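Local coordinates for LEOA (Escherichia coli, PDB 4AUR), which is a bacterial dynamin-family GTPase of enterotoxigenic strains that probably binds and hydrolyses GTP and is linked with the LT toxin, at residues 74-83 against 95-106; 382-393 against 444-453. One frame throughout, in Å; residues are numbered along the deposited sequence.

Contact 1. Residues 74-83 against 95-106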
loop_
_atom_site.group_PDB
_atom_site.type_symbol
_atom_site.label_atom_id
_atom_site.label_comp_id
_atom_site.label_asym_id
_atom_site.label_seq_id
_atom_site.Cartn_x
_atom_site.Cartn_y
_atom_site.Cartn_z
ATOM N N LEU A 74 21.304 25.189 -38.457
ATOM C CA LEU A 74 21.383 26.362 -37.587
ATOM C C LEU A 74 20.578 27.534 -38.134
ATOM O O LEU A 74 19.896 28.252 -37.383
ATOM C CB LEU A 74 22.831 26.806 -37.453
ATOM C CG LEU A 74 23.666 25.803 -36.674
ATOM C CD1 LEU A 74 25.129 26.031 -36.944
ATOM C CD2 LEU A 74 23.404 25.890 -35.184
ATOM N N GLY A 75 20.703 27.723 -39.447
ATOM C CA GLY A 75 20.033 28.788 -40.167
ATOM C C GLY A 75 20.971 29.757 -40.875
ATOM O O GLY A 75 20.544 30.436 -41.798
ATOM N N LYS A 76 22.233 29.832 -40.455
ATOM C CA LYS A 76 23.147 30.847 -40.959
ATOM C C LYS A 76 24.365 30.251 -41.647
ATOM O O LYS A 76 24.920 29.262 -41.187
ATOM C CB LYS A 76 23.602 31.759 -39.821
ATOM C CG LYS A 76 22.525 32.717 -39.322
ATOM C CD LYS A 76 23.028 34.154 -39.259
ATOM C CE LYS A 76 23.986 34.393 -38.096
ATOM N NZ LYS A 76 23.262 34.454 -36.795
ATOM N N VAL A 77 24.781 30.871 -42.750
ATOM C CA VAL A 77 26.020 30.506 -43.429
ATOM C C VAL A 77 27.146 30.615 -42.427
ATOM O O VAL A 77 27.104 31.470 -41.551
ATOM C CB VAL A 77 26.311 31.438 -44.633
ATOM C CG1 VAL A 77 27.767 31.353 -45.095
ATOM C CG2 VAL A 77 25.383 31.106 -45.786
HETATM N N MSE A 78 28.154 29.762 -42.591
HETATM C CA MSE A 78 29.234 29.608 -41.617
HETATM C C MSE A 78 29.929 30.878 -41.213
HETATM O O MSE A 78 30.259 31.036 -40.046
HETATM C CB MSE A 78 30.276 28.618 -42.141
HETATM C CG MSE A 78 31.083 28.008 -40.990
HETATM SE SE MSE A 78 30.302 26.344 -40.230
HETATM C CE MSE A 78 31.909 25.316 -40.723
ATOM N N ASP A 79 30.163 31.793 -42.144
ATOM C CA ASP A 79 30.932 33.006 -41.818
ATOM C C ASP A 79 30.143 34.090 -41.075
ATOM O O ASP A 79 30.743 34.892 -40.356
ATOM C CB ASP A 79 31.618 33.590 -43.069
ATOM C CG ASP A 79 33.089 33.180 -43.173
ATOM O OD1 ASP A 79 33.837 33.335 -42.175
ATOM O OD2 ASP A 79 33.496 32.710 -44.256
ATOM N N ASP A 80 28.816 34.107 -41.249
ATOM C CA ASP A 80 27.930 35.036 -40.527
ATOM C C ASP A 80 27.911 34.781 -39.023
ATOM O O ASP A 80 27.622 35.690 -38.233
ATOM C CB ASP A 80 26.500 34.926 -41.044
ATOM C CG ASP A 80 26.344 35.476 -42.425
ATOM O OD1 ASP A 80 27.318 36.055 -42.942
ATOM O OD2 ASP A 80 25.243 35.330 -42.987
HETATM N N MSE A 81 28.200 33.534 -38.649
HETATM C CA MSE A 81 28.414 33.149 -37.255
HETATM C C MSE A 81 29.894 32.949 -37.044
HETATM O O MSE A 81 30.312 31.996 -36.402
HETATM C CB MSE A 81 27.562 31.933 -36.888
HETATM C CG MSE A 81 27.699 30.753 -37.842
HETATM SE SE MSE A 81 26.479 29.281 -37.338
HETATM C CE MSE A 81 27.304 28.089 -38.677
ATOM N N ASN A 82 30.684 33.862 -37.624
ATOM C CA ASN A 82 32.115 34.054 -37.356
ATOM C C ASN A 82 32.856 32.835 -36.800
ATOM O O ASN A 82 33.430 32.872 -35.707
ATOM C CB ASN A 82 32.275 35.272 -36.434
ATOM C CG ASN A 82 33.723 35.674 -36.228
ATOM O OD1 ASN A 82 34.403 36.126 -37.155
ATOM N ND2 ASN A 82 34.200 35.520 -34.996
ATOM N N ILE A 83 32.831 31.753 -37.571
ATOM C CA ILE A 83 33.575 30.536 -37.240
ATOM C C ILE A 83 33.931 29.797 -38.546
ATOM O O ILE A 83 33.238 29.933 -39.559
ATOM C CB ILE A 83 32.784 29.653 -36.225
ATOM C CG1 ILE A 83 33.673 29.256 -35.038
ATOM C CG2 ILE A 83 32.141 28.436 -36.886
ATOM C CD1 ILE A 83 33.930 30.374 -34.037
ATOM N N TYR A 95 33.897 24.321 -31.848
ATOM C CA TYR A 95 33.566 25.589 -32.473
ATOM C C TYR A 95 32.355 26.155 -31.752
ATOM O O TYR A 95 31.415 25.434 -31.482
ATOM C CB TYR A 95 33.310 25.398 -33.958
ATOM C CG TYR A 95 34.398 24.598 -34.624
ATOM C CD1 TYR A 95 35.540 25.203 -35.140
ATOM C CD2 TYR A 95 34.305 23.217 -34.700
ATOM C CE1 TYR A 95 36.552 24.442 -35.732
ATOM C CE2 TYR A 95 35.302 22.448 -35.283
ATOM C CZ TYR A 95 36.424 23.053 -35.805
ATOM O OH TYR A 95 37.387 22.239 -36.397
ATOM N N LYS A 96 32.426 27.440 -31.408
ATOM C CA LYS A 96 31.432 28.133 -30.599
ATOM C C LYS A 96 30.899 29.329 -31.401
ATOM O O LYS A 96 31.283 30.482 -31.166
ATOM C CB LYS A 96 32.078 28.604 -29.291
ATOM C CG LYS A 96 32.256 27.522 -28.230
ATOM C CD LYS A 96 33.274 27.934 -27.177
ATOM C CE LYS A 96 33.150 27.120 -25.896
ATOM N NZ LYS A 96 31.849 27.338 -25.180
ATOM N N PRO A 97 30.022 29.055 -32.371
ATOM C CA PRO A 97 29.552 30.064 -33.284
ATOM C C PRO A 97 28.902 31.243 -32.588
ATOM O O PRO A 97 28.385 31.109 -31.475
ATOM C CB PRO A 97 28.528 29.308 -34.123
ATOM C CG PRO A 97 28.057 28.212 -33.246
ATOM C CD PRO A 97 29.336 27.779 -32.610
ATOM N N GLU A 98 28.917 32.390 -33.270
ATOM C CA GLU A 98 28.507 33.656 -32.672
ATOM C C GLU A 98 27.305 34.199 -33.410
ATOM O O GLU A 98 26.910 33.665 -34.432
ATOM C CB GLU A 98 29.679 34.639 -32.688
ATOM C CG GLU A 98 30.793 34.267 -31.710
ATOM C CD GLU A 98 32.081 35.068 -31.896
ATOM O OE1 GLU A 98 32.059 36.100 -32.615
ATOM O OE2 GLU A 98 33.126 34.663 -31.324
ATOM N N GLY A 99 26.695 35.237 -32.863
ATOM C CA GLY A 99 25.550 35.850 -33.495
ATOM C C GLY A 99 24.371 34.918 -33.659
ATOM O O GLY A 99 23.532 35.129 -34.525
ATOM N N LEU A 100 24.303 33.891 -32.819
ATOM C CA LEU A 100 23.177 32.952 -32.802
ATOM C C LEU A 100 22.305 33.307 -31.612
ATOM O O LEU A 100 22.778 33.993 -30.706
ATOM C CB LEU A 100 23.692 31.522 -32.651
ATOM C CG LEU A 100 24.112 30.778 -33.915
ATOM C CD1 LEU A 100 24.960 29.573 -33.541
ATOM C CD2 LEU A 100 22.900 30.337 -34.710
ATOM N N PRO A 101 21.049 32.810 -31.575
ATOM C CA PRO A 101 20.157 33.226 -30.483
ATOM C C PRO A 101 20.737 32.881 -29.108
ATOM O O PRO A 101 20.680 33.701 -28.186
ATOM C CB PRO A 101 18.855 32.438 -30.741
ATOM C CG PRO A 101 18.998 31.824 -32.099
ATOM C CD PRO A 101 20.477 31.682 -32.333
ATOM N N ASP A 102 21.295 31.680 -29.001
ATOM C CA ASP A 102 21.955 31.237 -27.798
ATOM C C ASP A 102 23.299 30.680 -28.203
ATOM O O ASP A 102 23.606 30.614 -29.393
ATOM C CB ASP A 102 21.115 30.176 -27.084
ATOM C CG ASP A 102 21.165 30.308 -25.568
ATOM O OD1 ASP A 102 22.220 30.737 -25.017
ATOM O OD2 ASP A 102 20.126 29.988 -24.930
ATOM N N GLN A 103 24.106 30.304 -27.213
ATOM C CA GLN A 103 25.392 29.682 -27.469
ATOM C C GLN A 103 25.205 28.206 -27.806
ATOM O O GLN A 103 24.203 27.602 -27.439
ATOM C CB GLN A 103 26.283 29.798 -26.238
ATOM C CG GLN A 103 26.686 31.219 -25.901
ATOM C CD GLN A 103 27.093 31.390 -24.444
ATOM O OE1 GLN A 103 26.454 30.843 -23.537
ATOM N NE2 GLN A 103 28.153 32.174 -24.207
ATOM N N CYS A 104 26.163 27.627 -28.516
ATOM C CA CYS A 104 26.218 26.178 -28.642
ATOM C C CYS A 104 27.592 25.787 -29.041
ATOM O O CYS A 104 28.290 26.568 -29.622
ATOM C CB CYS A 104 25.205 25.623 -29.658
ATOM S SG CYS A 104 25.553 25.922 -31.417
ATOM N N GLU A 105 27.962 24.561 -28.723
ATOM C CA GLU A 105 29.265 24.016 -29.005
ATOM C C GLU A 105 29.140 23.028 -30.170
ATOM O O GLU A 105 28.146 22.307 -30.301
ATOM C CB GLU A 105 29.784 23.268 -27.776
ATOM C CG GLU A 105 29.915 24.082 -26.499
ATOM C CD GLU A 105 30.262 23.219 -25.290
ATOM O OE1 GLU A 105 29.807 22.057 -25.228
ATOM O OE2 GLU A 105 30.991 23.684 -24.386
ATOM N N ILE A 106 30.149 22.982 -31.022
ATOM C CA ILE A 106 30.137 22.055 -32.142
ATOM C C ILE A 106 31.415 21.303 -32.015
ATOM O O ILE A 106 32.470 21.881 -32.143
ATOM C CB ILE A 106 30.033 22.796 -33.489
ATOM C CG1 ILE A 106 28.643 23.432 -33.589
ATOM C CG2 ILE A 106 30.243 21.835 -34.650
ATOM C CD1 ILE A 106 28.489 24.495 -34.643
#
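In the GTPase domain the end of helix 66-74 and the loop after it pack, through Leu74, Met81, Asn82 and Ile83, against the loop of an edge beta-hairpin. Strands 93-95 and 104-108 form that hairpin, and Tyr95 and Ile106 are a hydrogen-bonded pair of it. Helix 66-74 follows the probable P-loop, so 75-83 begins the connection in which GTPases of this class carry switch I. Met81, a selenomethionine, lies at the centre. Its CG sits between the backbone N and the carbonyl carbon (chi1 52°), and the chain runs on extended. This lays it alongside Pro97, pointing the same way, with Met81 SE 3.8 Å from Pro97 CB. Beyond, the same SE meets Leu100 CD1 at 4.1 Å. Leu74 widens the apolar patch: its CD2 is 4.3 Å from both Leu100 CD1 and Cys104 SG. At the other end, Ile83 CG1 touches Tyr95 CB at 4.0 Å and lies at the edge of the ring, near its plane. Phe4 of helix 3-30 covers Leu74 and Cys104. Polar links are few. Glu98 N gives a weak bond to Met81 O, 3.5 Å long but nearly straight at 168°. Asn82 and Glu98 lie side by side; Asn82 ND2 reaches Glu98 OE1 at 3.3 Å from above the carboxylate plane, with a bent N-H angle of 135°. Lys76 NZ is modelled too close to Gly99 O for the length of that bond to be trusted. Apolar packing therefore makes most of the join, and the bonds of Asn82 and Glu98 at its border are long or bent.

Contact 2. Residues 382-393 against 444-453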
loop_
_atom_site.group_PDB
_atom_site.type_symbol
_atom_site.label_atom_id
_atom_site.label_comp_id
_atom_site.label_asym_id
_atom_site.label_seq_id
_atom_site.Cartn_x
_atom_site.Cartn_y
_atom_site.Cartn_z
ATOM N N PHE A 382 -27.858 -20.100 32.505
ATOM C CA PHE A 382 -26.415 -20.152 32.619
ATOM C C PHE A 382 -25.755 -20.749 31.348
ATOM O O PHE A 382 -24.668 -20.336 30.936
ATOM C CB PHE A 382 -26.029 -20.887 33.916
ATOM C CG PHE A 382 -24.583 -20.752 34.298
ATOM C CD1 PHE A 382 -23.866 -19.582 34.047
ATOM C CD2 PHE A 382 -23.938 -21.784 34.936
ATOM C CE1 PHE A 382 -22.526 -19.463 34.408
ATOM C CE2 PHE A 382 -22.596 -21.673 35.298
ATOM C CZ PHE A 382 -21.890 -20.509 35.034
ATOM N N GLU A 383 -26.426 -21.662 30.678
ATOM C CA GLU A 383 -25.864 -22.254 29.479
ATOM C C GLU A 383 -26.087 -21.362 28.260
ATOM O O GLU A 383 -25.153 -21.052 27.533
ATOM C CB GLU A 383 -26.463 -23.643 29.264
ATOM C CG GLU A 383 -26.134 -24.613 30.405
ATOM C CD GLU A 383 -27.039 -25.840 30.442
ATOM O OE1 GLU A 383 -27.753 -26.078 29.429
ATOM O OE2 GLU A 383 -27.025 -26.558 31.487
ATOM N N GLN A 384 -27.320 -20.945 28.029
ATOM C CA GLN A 384 -27.600 -19.986 26.970
ATOM C C GLN A 384 -26.663 -18.779 27.115
ATOM O O GLN A 384 -26.025 -18.370 26.157
ATOM C CB GLN A 384 -29.066 -19.529 27.011
ATOM C CG GLN A 384 -30.093 -20.586 26.609
ATOM C CD GLN A 384 -31.553 -20.067 26.570
ATOM O OE1 GLN A 384 -32.065 -19.418 27.502
ATOM N NE2 GLN A 384 -32.229 -20.370 25.474
ATOM N N SER A 385 -26.555 -18.241 28.325
ATOM C CA SER A 385 -25.699 -17.085 28.569
ATOM C C SER A 385 -24.198 -17.393 28.469
ATOM O O SER A 385 -23.427 -16.566 28.013
ATOM C CB SER A 385 -26.019 -16.419 29.916
ATOM O OG SER A 385 -25.296 -17.030 30.968
ATOM N N THR A 386 -23.770 -18.563 28.904
ATOM C CA THR A 386 -22.385 -18.994 28.627
ATOM C C THR A 386 -22.146 -19.134 27.104
ATOM O O THR A 386 -21.068 -18.866 26.627
ATOM C CB THR A 386 -22.024 -20.310 29.382
ATOM O OG1 THR A 386 -21.887 -20.041 30.786
ATOM C CG2 THR A 386 -20.711 -20.917 28.872
ATOM N N ALA A 387 -23.151 -19.528 26.339
ATOM C CA ALA A 387 -22.975 -19.652 24.902
ATOM C C ALA A 387 -22.856 -18.298 24.227
ATOM O O ALA A 387 -22.226 -18.204 23.184
ATOM C CB ALA A 387 -24.117 -20.444 24.284
ATOM N N VAL A 388 -23.473 -17.266 24.800
ATOM C CA VAL A 388 -23.365 -15.904 24.276
ATOM C C VAL A 388 -21.925 -15.432 24.389
ATOM O O VAL A 388 -21.345 -14.897 23.445
ATOM C CB VAL A 388 -24.294 -14.925 25.040
ATOM C CG1 VAL A 388 -23.888 -13.458 24.848
ATOM C CG2 VAL A 388 -25.741 -15.135 24.600
ATOM N N SER A 389 -21.349 -15.649 25.556
ATOM C CA SER A 389 -19.989 -15.253 25.808
ATOM C C SER A 389 -19.018 -16.074 24.962
ATOM O O SER A 389 -17.896 -15.632 24.670
ATOM C CB SER A 389 -19.668 -15.425 27.288
ATOM O OG SER A 389 -19.174 -16.717 27.493
ATOM N N GLN A 390 -19.444 -17.264 24.561
ATOM C CA GLN A 390 -18.629 -18.055 23.695
ATOM C C GLN A 390 -18.637 -17.552 22.266
ATOM O O GLN A 390 -17.624 -17.624 21.599
ATOM C CB GLN A 390 -19.049 -19.515 23.714
ATOM C CG GLN A 390 -17.901 -20.451 23.325
ATOM C CD GLN A 390 -17.024 -20.852 24.506
ATOM O OE1 GLN A 390 -17.373 -20.665 25.680
ATOM N NE2 GLN A 390 -15.880 -21.426 24.194
ATOM N N ARG A 391 -19.771 -17.071 21.787
ATOM C CA ARG A 391 -19.834 -16.490 20.452
ATOM C C ARG A 391 -19.072 -15.179 20.377
ATOM O O ARG A 391 -18.564 -14.815 19.324
ATOM C CB ARG A 391 -21.272 -16.266 20.007
ATOM C CG ARG A 391 -21.887 -17.512 19.400
ATOM C CD ARG A 391 -23.311 -17.288 18.911
ATOM N NE ARG A 391 -24.287 -17.672 19.931
ATOM C CZ ARG A 391 -25.030 -16.829 20.638
ATOM N NH1 ARG A 391 -24.953 -15.503 20.460
ATOM N NH2 ARG A 391 -25.861 -17.334 21.540
ATOM N N LEU A 392 -18.994 -14.471 21.490
ATOM C CA LEU A 392 -18.249 -13.243 21.533
ATOM C C LEU A 392 -16.753 -13.541 21.476
ATOM O O LEU A 392 -16.036 -12.899 20.732
ATOM C CB LEU A 392 -18.620 -12.431 22.784
ATOM C CG LEU A 392 -17.630 -11.401 23.329
ATOM C CD1 LEU A 392 -17.351 -10.313 22.308
ATOM C CD2 LEU A 392 -18.205 -10.810 24.605
ATOM N N SER A 393 -16.289 -14.497 22.269
ATOM C CA SER A 393 -14.898 -14.906 22.253
ATOM C C SER A 393 -14.516 -15.360 20.862
ATOM O O SER A 393 -13.440 -15.054 20.398
ATOM C CB SER A 393 -14.674 -16.048 23.240
ATOM O OG SER A 393 -13.483 -16.769 22.977
ATOM N N ILE A 444 -7.516 -14.378 25.917
ATOM C CA ILE A 444 -8.936 -14.627 25.654
ATOM C C ILE A 444 -9.298 -16.101 25.539
ATOM O O ILE A 444 -10.404 -16.501 25.907
ATOM C CB ILE A 444 -9.391 -13.865 24.401
ATOM C CG1 ILE A 444 -9.452 -12.380 24.773
ATOM C CG2 ILE A 444 -10.718 -14.393 23.858
ATOM C CD1 ILE A 444 -9.934 -11.469 23.685
ATOM N N GLY A 445 -8.364 -16.903 25.038
ATOM C CA GLY A 445 -8.545 -18.342 24.965
ATOM C C GLY A 445 -8.474 -19.040 26.315
ATOM O O GLY A 445 -8.833 -20.202 26.410
ATOM N N LYS A 446 -7.999 -18.340 27.346
ATOM C CA LYS A 446 -7.966 -18.869 28.712
ATOM C C LYS A 446 -9.143 -18.370 29.534
ATOM O O LYS A 446 -9.589 -19.055 30.436
ATOM C CB LYS A 446 -6.661 -18.501 29.428
ATOM C CG LYS A 446 -6.766 -18.575 30.953
ATOM C CD LYS A 446 -5.410 -18.531 31.650
ATOM C CE LYS A 446 -5.520 -18.942 33.122
ATOM N NZ LYS A 446 -4.195 -19.277 33.726
ATOM N N LEU A 447 -9.627 -17.169 29.254
ATOM C CA LEU A 447 -10.835 -16.686 29.902
ATOM C C LEU A 447 -12.010 -17.586 29.545
ATOM O O LEU A 447 -12.716 -18.055 30.429
ATOM C CB LEU A 447 -11.152 -15.254 29.475
ATOM C CG LEU A 447 -10.138 -14.213 29.927
ATOM C CD1 LEU A 447 -10.525 -12.849 29.378
ATOM C CD2 LEU A 447 -9.988 -14.181 31.445
ATOM N N THR A 448 -12.183 -17.813 28.243
ATOM C CA THR A 448 -13.329 -18.505 27.644
ATOM C C THR A 448 -13.518 -19.890 28.239
ATOM O O THR A 448 -12.604 -20.730 28.158
ATOM C CB THR A 448 -13.114 -18.660 26.116
ATOM O OG1 THR A 448 -12.737 -17.396 25.555
ATOM C CG2 THR A 448 -14.361 -19.156 25.430
ATOM N N GLY A 449 -14.689 -20.147 28.830
ATOM C CA GLY A 449 -14.894 -21.436 29.470
ATOM C C GLY A 449 -16.260 -21.718 30.035
ATOM O O GLY A 449 -16.775 -20.934 30.825
ATOM N N TYR A 450 -16.852 -22.839 29.622
ATOM C CA TYR A 450 -17.887 -23.507 30.420
ATOM C C TYR A 450 -17.230 -23.927 31.714
ATOM O O TYR A 450 -16.094 -24.382 31.704
ATOM C CB TYR A 450 -18.440 -24.749 29.735
ATOM C CG TYR A 450 -19.427 -24.451 28.660
ATOM C CD1 TYR A 450 -19.015 -24.111 27.392
ATOM C CD2 TYR A 450 -20.786 -24.487 28.921
ATOM C CE1 TYR A 450 -19.929 -23.797 26.406
ATOM C CE2 TYR A 450 -21.715 -24.195 27.936
ATOM C CZ TYR A 450 -21.281 -23.852 26.673
ATOM O OH TYR A 450 -22.211 -23.562 25.680
ATOM N N VAL A 451 -17.948 -23.760 32.816
ATOM C CA VAL A 451 -17.418 -23.980 34.134
ATOM C C VAL A 451 -18.376 -24.900 34.875
ATOM O O VAL A 451 -19.584 -24.914 34.585
ATOM C CB VAL A 451 -17.255 -22.631 34.870
ATOM C CG1 VAL A 451 -18.565 -22.176 35.518
ATOM C CG2 VAL A 451 -16.139 -22.694 35.904
ATOM N N TYR A 452 -17.834 -25.708 35.778
ATOM C CA TYR A 452 -18.649 -26.466 36.698
ATOM C C TYR A 452 -18.226 -26.143 38.124
ATOM O O TYR A 452 -17.080 -26.412 38.510
ATOM C CB TYR A 452 -18.555 -27.978 36.481
ATOM C CG TYR A 452 -19.538 -28.690 37.391
ATOM C CD1 TYR A 452 -20.877 -28.806 37.031
ATOM C CD2 TYR A 452 -19.150 -29.160 38.635
ATOM C CE1 TYR A 452 -21.800 -29.410 37.862
ATOM C CE2 TYR A 452 -20.060 -29.760 39.485
ATOM C CZ TYR A 452 -21.396 -29.886 39.098
ATOM O OH TYR A 452 -22.321 -30.490 39.949
ATOM N N LYS A 453 -19.165 -25.574 38.888
ATOM C CA LYS A 453 -18.966 -25.245 40.305
ATOM C C LYS A 453 -20.109 -25.854 41.122
ATOM O O LYS A 453 -21.273 -25.433 40.992
ATOM C CB LYS A 453 -18.852 -23.715 40.524
ATOM C CG LYS A 453 -19.695 -22.819 39.596
ATOM C CD LYS A 453 -19.135 -21.389 39.519
ATOM C CE LYS A 453 -19.913 -20.479 38.565
ATOM N NZ LYS A 453 -21.304 -20.179 39.019
#
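Thr386 has OG1 beside its backbone N (chi1 -72°), which sets methyl CG2 anti to that N, over the Tyr450 ring, while Ser393 carries OG anti to its N (chi1 161°), facing Thr448. Both serve the packing of helix 368-408 against the C-terminal end of helix 430-447 and the extended chain after it, in the dynamin-like helical domain. Thr386 CG2 stands over the centre of one face of the Tyr450 ring, a CH-pi contact 3.5 Å from the centroid and 9° off the ring normal. Tyr450 OH goes on to Ala387 CB at 3.9 Å. At the helix end the hydroxyls form a relay. Ser393 OG donates to Thr448 OG1 at 2.8 Å, and Thr448 OG1 donates to Ile444 O. The backbone N of Thr448 reaches Ile444 O too, from the opposite face of the carbonyl plane. This last-turn carbonyl is thus gripped twice, and the relay fixes the rotation of Thr448. The methyl of Thr448 lies doubtfully close to the amide of Gln390. Met535 of helix 530-544 covers Ser393. Farther along the extended chain, Val451 CG1 meets the edge of the Phe382 ring, 3.8 Å from CZ.

How the contacts relate
From the N terminus the chain runs through helices 3-30 and 38-51 before it enters the GTPase domain. There contact 1 closes a short loop: 11 residues separate its segments, and it ties the end of helix 66-74 to the edge hairpin of the mixed sheet. The chain then completes the sheet and enters the long helices. Contact 2 closes a wider loop of 50 residues, linking helix 368-408 to the end of helix 430-447. The two loops lie in series, neither nested nor crossed. The centres of contact 1 and contact 2 are about 92 Å apart, on opposite sides of the chain's centre. The nearest atoms of contact 1 and contact 2 are about 71 Å apart. Contact 1 is thus local to the GTPase head, and contact 2 to the helical stalk.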